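Long-range contacts in LPXTG cell wall anchor domain-containing protein (Lactobacillus rhamnosus, PDB 7CBS), which forms the basal subunit of the sortase-assembled SpaCBA pilus, where it probably anchors the fibre to the bacterial cell wall: residues A[30-35]-A[167-172]; A[67-72]-A[105-110]. All coordinates share one frame; numbering follows the deposited sequence.

Contact 1 of 2, residues A[30-35]-A[167-172]; sequences DVVLHK and RIDLFP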
loop_
_atom_site.group_PDB
_atom_site.type_symbol
_atom_site.label_atom_id
_atom_site.label_comp_id
_atom_site.label_asym_id
_atom_site.label_seq_id
_atom_site.Cartn_x
_atom_site.Cartn_y
_atom_site.Cartn_z
ATOM N N ASP A 30 1.448 3.531 0.756
ATOM C CA ASP A 30 2.886 3.197 0.589
ATOM C C ASP A 30 3.620 4.460 0.147
ATOM O O ASP A 30 3.098 5.167 -0.729
ATOM C CB ASP A 30 3.081 2.058 -0.416
ATOM C CG ASP A 30 2.402 0.769 0.008
ATOM O OD1 ASP A 30 2.108 0.640 1.210
ATOM O OD2 ASP A 30 2.167 -0.096 -0.862
ATOM N N VAL A 31 4.773 4.739 0.759
ATOM C CA VAL A 31 5.665 5.880 0.395
ATOM C C VAL A 31 7.022 5.306 -0.010
ATOM O O VAL A 31 7.666 4.652 0.836
ATOM C CB VAL A 31 5.818 6.893 1.545
ATOM C CG1 VAL A 31 6.883 7.932 1.228
ATOM C CG2 VAL A 31 4.493 7.556 1.891
ATOM N N VAL A 32 7.421 5.540 -1.262
ATOM C CA VAL A 32 8.770 5.199 -1.796
ATOM C C VAL A 32 9.531 6.515 -1.997
ATOM O O VAL A 32 9.060 7.358 -2.782
ATOM C CB VAL A 32 8.665 4.377 -3.095
ATOM C CG1 VAL A 32 9.997 3.741 -3.475
ATOM C CG2 VAL A 32 7.587 3.310 -2.983
ATOM N N LEU A 33 10.623 6.705 -1.252
ATOM C CA LEU A 33 11.581 7.827 -1.438
ATOM C C LEU A 33 12.656 7.388 -2.434
ATOM O O LEU A 33 13.231 6.305 -2.222
ATOM C CB LEU A 33 12.200 8.205 -0.091
ATOM C CG LEU A 33 12.806 9.604 -0.061
ATOM C CD1 LEU A 33 12.812 10.162 1.354
ATOM C CD2 LEU A 33 14.202 9.599 -0.665
ATOM N N HIS A 34 12.920 8.207 -3.459
ATOM C CA HIS A 34 13.947 7.968 -4.508
ATOM C C HIS A 34 15.150 8.891 -4.274
ATOM O O HIS A 34 14.993 10.116 -4.437
ATOM C CB HIS A 34 13.358 8.186 -5.906
ATOM C CG HIS A 34 12.182 7.327 -6.225
ATOM N ND1 HIS A 34 12.199 6.404 -7.256
ATOM C CD2 HIS A 34 10.940 7.282 -5.694
ATOM C CE1 HIS A 34 11.022 5.815 -7.333
ATOM N NE2 HIS A 34 10.234 6.329 -6.378
ATOM N N LYS A 35 16.298 8.318 -3.898
ATOM C CA LYS A 35 17.605 9.021 -3.793
ATOM C C LYS A 35 18.378 8.802 -5.099
ATOM O O LYS A 35 19.004 7.733 -5.243
ATOM C CB LYS A 35 18.374 8.516 -2.566
ATOM C CG LYS A 35 19.741 9.142 -2.333
ATOM C CD LYS A 35 19.695 10.587 -1.905
ATOM C CE LYS A 35 21.073 11.162 -1.672
ATOM N NZ LYS A 35 21.060 12.644 -1.677
ATOM N N ARG A 167 0.297 4.525 -3.739
ATOM C CA ARG A 167 1.743 4.826 -3.561
ATOM C C ARG A 167 2.007 6.321 -3.781
ATOM O O ARG A 167 1.445 6.886 -4.741
ATOM C CB ARG A 167 2.583 3.995 -4.536
ATOM C CG ARG A 167 4.080 4.212 -4.395
ATOM C CD ARG A 167 4.895 3.229 -5.204
ATOM N NE ARG A 167 4.845 1.878 -4.666
ATOM C CZ ARG A 167 5.634 0.879 -5.054
ATOM N NH1 ARG A 167 6.561 1.079 -5.976
ATOM N NH2 ARG A 167 5.510 -0.313 -4.495
ATOM N N ILE A 168 2.818 6.928 -2.908
ATOM C CA ILE A 168 3.392 8.297 -3.070
ATOM C C ILE A 168 4.878 8.150 -3.405
ATOM O O ILE A 168 5.588 7.508 -2.611
ATOM C CB ILE A 168 3.189 9.156 -1.803
ATOM C CG1 ILE A 168 1.711 9.337 -1.458
ATOM C CG2 ILE A 168 3.893 10.499 -1.946
ATOM C CD1 ILE A 168 1.466 9.803 -0.050
ATOM N N ASP A 169 5.323 8.747 -4.514
ATOM C CA ASP A 169 6.732 8.712 -4.987
ATOM C C ASP A 169 7.396 10.059 -4.695
ATOM O O ASP A 169 7.050 11.043 -5.371
ATOM C CB ASP A 169 6.799 8.348 -6.472
ATOM C CG ASP A 169 6.583 6.869 -6.723
ATOM O OD1 ASP A 169 7.514 6.095 -6.442
ATOM O OD2 ASP A 169 5.478 6.507 -7.171
ATOM N N LEU A 170 8.324 10.084 -3.732
ATOM C CA LEU A 170 9.038 11.304 -3.267
ATOM C C LEU A 170 10.434 11.360 -3.893
ATOM O O LEU A 170 11.109 10.313 -3.916
ATOM C CB LEU A 170 9.122 11.285 -1.737
ATOM C CG LEU A 170 7.788 11.379 -1.000
ATOM C CD1 LEU A 170 7.993 11.129 0.487
ATOM C CD2 LEU A 170 7.121 12.731 -1.244
ATOM N N PHE A 171 10.833 12.544 -4.372
ATOM C CA PHE A 171 12.149 12.834 -5.002
ATOM C C PHE A 171 12.808 14.007 -4.278
ATOM O O PHE A 171 12.801 15.126 -4.786
ATOM C CB PHE A 171 11.964 13.121 -6.495
ATOM C CG PHE A 171 11.459 11.953 -7.304
ATOM C CD1 PHE A 171 12.331 10.977 -7.759
ATOM C CD2 PHE A 171 10.112 11.830 -7.614
ATOM C CE1 PHE A 171 11.868 9.902 -8.501
ATOM C CE2 PHE A 171 9.651 10.757 -8.360
ATOM C CZ PHE A 171 10.529 9.800 -8.809
ATOM N N PRO A 172 13.388 13.798 -3.074
ATOM C CA PRO A 172 13.991 14.893 -2.306
ATOM C C PRO A 172 15.189 15.543 -3.012
ATOM O O PRO A 172 15.964 14.828 -3.609
ATOM C CB PRO A 172 14.434 14.234 -0.988
ATOM C CG PRO A 172 14.538 12.755 -1.322
ATOM C CD PRO A 172 13.487 12.504 -2.382
#
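Residues 30-35 and 167-172 form a parallel strand pair in which strand 167-170, near the C-terminal end of the chain, adds to strand 28-34 of the mixed sheet of the pilin D1 domain. The backbones run at 18° to each other. Four hydrogen bonds alternate between them: Ile168 N to Asp30 O, Val32 N to Ile168 O, Leu170 N to Val32 O and His34 N to Leu170 O. On one face Val31 CG1 meets Leu170 CD1 at 3.5 Å, and Leu33 CD2 presses on Pro172 CG at a tight 3.2 Å, beside Phe137 of strand 131-141. On the other face Val32 CG2 lies over one face of the Arg167 guanidinium, toward its rim, 3.5 Å from NE. That guanidinium is bonded through NE and NH2 to Ser166 and Gly163 of the second subunit, and Asp30 OD2 also reaches Ser166 there. Farther along, CG of His34 stands anti to its carbonyl carbon (chi1 -58°), so that NE2 donates a hydrogen bond to Asp169 OD1 (2.7 Å), arriving on the anti side and somewhat out of the carboxylate plane. Phe171 CE1 lies 3.4 Å from His34 CB, and CZ lies over the centre of one imidazole face, the ring planes 31° apart. Bonded to a carboxylate and flanked by an aromatic ring, the imidazole is probably restricted in its rotation, and the acidic neighbour would probably favour its protonated form.

Contact 2 of 2, residues A[67-72]-A[105-110]; sequences TFTVYD and SSLIAQ
Strands 67-72 and 107-110 run antiparallel at 164°, their axes approaching to 4.7 Å, but the pairing slips by one residue. Between the non-hydrogen-bonded pairs Thr69-Gln110 and Tyr71-Leu107, Val70 alone faces both Ile108 and Ala109. Val70 N donates a hydrogen bond to Ala109 O (3.0 Å), while Val70 O accepts from Ile108 N. Past the slip, Asp72 N bonds to Ser106 O from above the carbonyl plane, and Ser106 CB lies against Asp72 O at 3.2 Å. One methyl of Val70, CG1, held between its backbone N and carbonyl carbon (chi1 59°), packs on Ile108 CB and Ala109 CB. On the opposite face Leu107 rests against two side chains of the facing strand: its CG lies 3.6 Å from Thr69 CG2, the two side chains crossing at about a right angle, and 3.9 Å from Tyr71 CE2. Next to it Gln110 extends across the strand, its CG against Thr67 CG2 at 3.2 Å, and its NE2 donates to Thr69 OG1 at 2.6 Å. This hydroxyl also hydrogen-bonds Thr140 OG1 of strand 131-141, tying three strands together. An alanine at Thr69 takes away both OG1 and CG2, which would probably leave the Gln110 amide with little more than its weak bond to Thr140 OG1, deprive that hydroxyl of a partner and open a gap beside Leu107. The extra residue on strand 107-112, with Ile108 in a near-helical backbone conformation, marks a beta bulge at an antiparallel sheet pairing within the D1 domain.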
loop_
_atom_site.group_PDB
_atom_site.type_symbol
_atom_site.label_atom_id
_atom_site.label_comp_id
_atom_site.label_asym_id
_atom_site.label_seq_id
_atom_site.Cartn_x
_atom_site.Cartn_y
_atom_site.Cartn_z
ATOM N N THR A 67 20.258 5.500 4.410
ATOM C CA THR A 67 19.235 5.255 5.460
ATOM C C THR A 67 18.332 6.486 5.595
ATOM O O THR A 67 18.824 7.542 6.050
ATOM C CB THR A 67 19.876 4.915 6.812
ATOM O OG1 THR A 67 20.803 3.846 6.627
ATOM C CG2 THR A 67 18.860 4.515 7.861
ATOM N N PHE A 68 17.063 6.345 5.203
ATOM C CA PHE A 68 15.972 7.310 5.470
ATOM C C PHE A 68 15.148 6.795 6.653
ATOM O O PHE A 68 14.857 5.586 6.701
ATOM C CB PHE A 68 15.122 7.533 4.217
ATOM C CG PHE A 68 15.765 8.437 3.194
ATOM C CD1 PHE A 68 16.667 7.932 2.268
ATOM C CD2 PHE A 68 15.491 9.796 3.173
ATOM C CE1 PHE A 68 17.267 8.767 1.337
ATOM C CE2 PHE A 68 16.084 10.625 2.234
ATOM C CZ PHE A 68 16.966 10.109 1.314
ATOM N N THR A 69 14.806 7.699 7.576
ATOM C CA THR A 69 13.985 7.451 8.789
ATOM C C THR A 69 12.704 8.281 8.663
ATOM O O THR A 69 12.814 9.474 8.314
ATOM C CB THR A 69 14.787 7.783 10.055
ATOM O OG1 THR A 69 16.030 7.080 9.993
ATOM C CG2 THR A 69 14.068 7.430 11.342
ATOM N N VAL A 70 11.545 7.670 8.931
ATOM C CA VAL A 70 10.204 8.327 8.858
ATOM C C VAL A 70 9.674 8.495 10.287
ATOM O O VAL A 70 9.722 7.514 11.057
ATOM C CB VAL A 70 9.220 7.554 7.952
ATOM C CG1 VAL A 70 8.994 6.116 8.409
ATOM C CG2 VAL A 70 7.890 8.283 7.813
ATOM N N TYR A 71 9.225 9.708 10.628
ATOM C CA TYR A 71 8.676 10.089 11.957
ATOM C C TYR A 71 7.231 10.565 11.797
ATOM O O TYR A 71 6.934 11.225 10.791
ATOM C CB TYR A 71 9.493 11.217 12.593
ATOM C CG TYR A 71 10.975 10.965 12.701
ATOM C CD1 TYR A 71 11.818 11.198 11.628
ATOM C CD2 TYR A 71 11.538 10.517 13.884
ATOM C CE1 TYR A 71 13.183 10.972 11.721
ATOM C CE2 TYR A 71 12.901 10.302 13.998
ATOM C CZ TYR A 71 13.728 10.524 12.910
ATOM O OH TYR A 71 15.071 10.305 13.008
ATOM N N ASP A 72 6.380 10.247 12.775
ATOM C CA ASP A 72 5.003 10.791 12.927
ATOM C C ASP A 72 5.103 12.181 13.559
ATOM O O ASP A 72 5.532 12.252 14.723
ATOM C CB ASP A 72 4.132 9.835 13.749
ATOM C CG ASP A 72 2.772 10.392 14.143
ATOM O OD1 ASP A 72 2.234 11.243 13.396
ATOM O OD2 ASP A 72 2.256 9.972 15.204
ATOM N N SER A 105 9.503 8.620 20.536
ATOM C CA SER A 105 8.428 7.605 20.362
ATOM C C SER A 105 7.656 7.830 19.055
ATOM O O SER A 105 6.694 7.082 18.805
ATOM C CB SER A 105 7.495 7.608 21.547
ATOM O OG SER A 105 7.245 6.287 22.007
ATOM N N SER A 106 8.080 8.793 18.227
ATOM C CA SER A 106 7.455 9.159 16.926
ATOM C C SER A 106 8.098 8.382 15.763
ATOM O O SER A 106 7.446 8.275 14.710
ATOM C CB SER A 106 7.536 10.648 16.698
ATOM O OG SER A 106 8.877 11.073 16.507
ATOM N N LEU A 107 9.319 7.868 15.942
ATOM C CA LEU A 107 10.064 7.076 14.926
ATOM C C LEU A 107 9.253 5.819 14.588
ATOM O O LEU A 107 8.991 5.021 15.510
ATOM C CB LEU A 107 11.456 6.720 15.464
ATOM C CG LEU A 107 12.524 6.447 14.405
ATOM C CD1 LEU A 107 13.917 6.476 15.022
ATOM C CD2 LEU A 107 12.281 5.118 13.700
ATOM N N ILE A 108 8.861 5.670 13.317
ATOM C CA ILE A 108 7.993 4.561 12.818
ATOM C C ILE A 108 8.882 3.460 12.234
ATOM O O ILE A 108 8.766 2.303 12.694
ATOM C CB ILE A 108 6.973 5.075 11.781
ATOM C CG1 ILE A 108 6.109 6.205 12.351
ATOM C CG2 ILE A 108 6.150 3.917 11.224
ATOM C CD1 ILE A 108 4.656 6.199 11.921
ATOM N N ALA A 109 9.720 3.808 11.250
ATOM C CA ALA A 109 10.535 2.853 10.462
ATOM C C ALA A 109 11.829 3.513 9.972
ATOM O O ALA A 109 11.813 4.728 9.689
ATOM C CB ALA A 109 9.718 2.336 9.306
ATOM N N GLN A 110 12.897 2.717 9.871
ATOM C CA GLN A 110 14.224 3.097 9.316
ATOM C C GLN A 110 14.543 2.137 8.166
ATOM O O GLN A 110 14.589 0.918 8.417
ATOM C CB GLN A 110 15.280 3.051 10.422
ATOM C CG GLN A 110 16.603 3.699 10.040
ATOM C CD GLN A 110 17.370 4.162 11.255
ATOM O OE1 GLN A 110 17.727 3.368 12.124
ATOM N NE2 GLN A 110 17.632 5.459 11.318
#

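In the fold
Contacts 1 and 2 belong to one mixed sheet, their centres about 14 Å apart, and contact 2 is nested within the chain loop that contact 1 closes. Strands 118-128 and 131-141 lie between strands 28-34 and 67-72 in the order of pairing. Even so, the two contacts touch directly: Leu33 CD1 packs on Phe68 CD2 at 3.3 Å, and Lys35 CB lies 4.1 Å from Phe68 CE1. Phe137 bridges them further, meeting Val31, Leu33 and Leu170 as well as Val70. The magnesium ion at Thr28 and Asp123 is about 4 Å from the side chain of Asp30, whereas that of Ile108 is about 12 Å away.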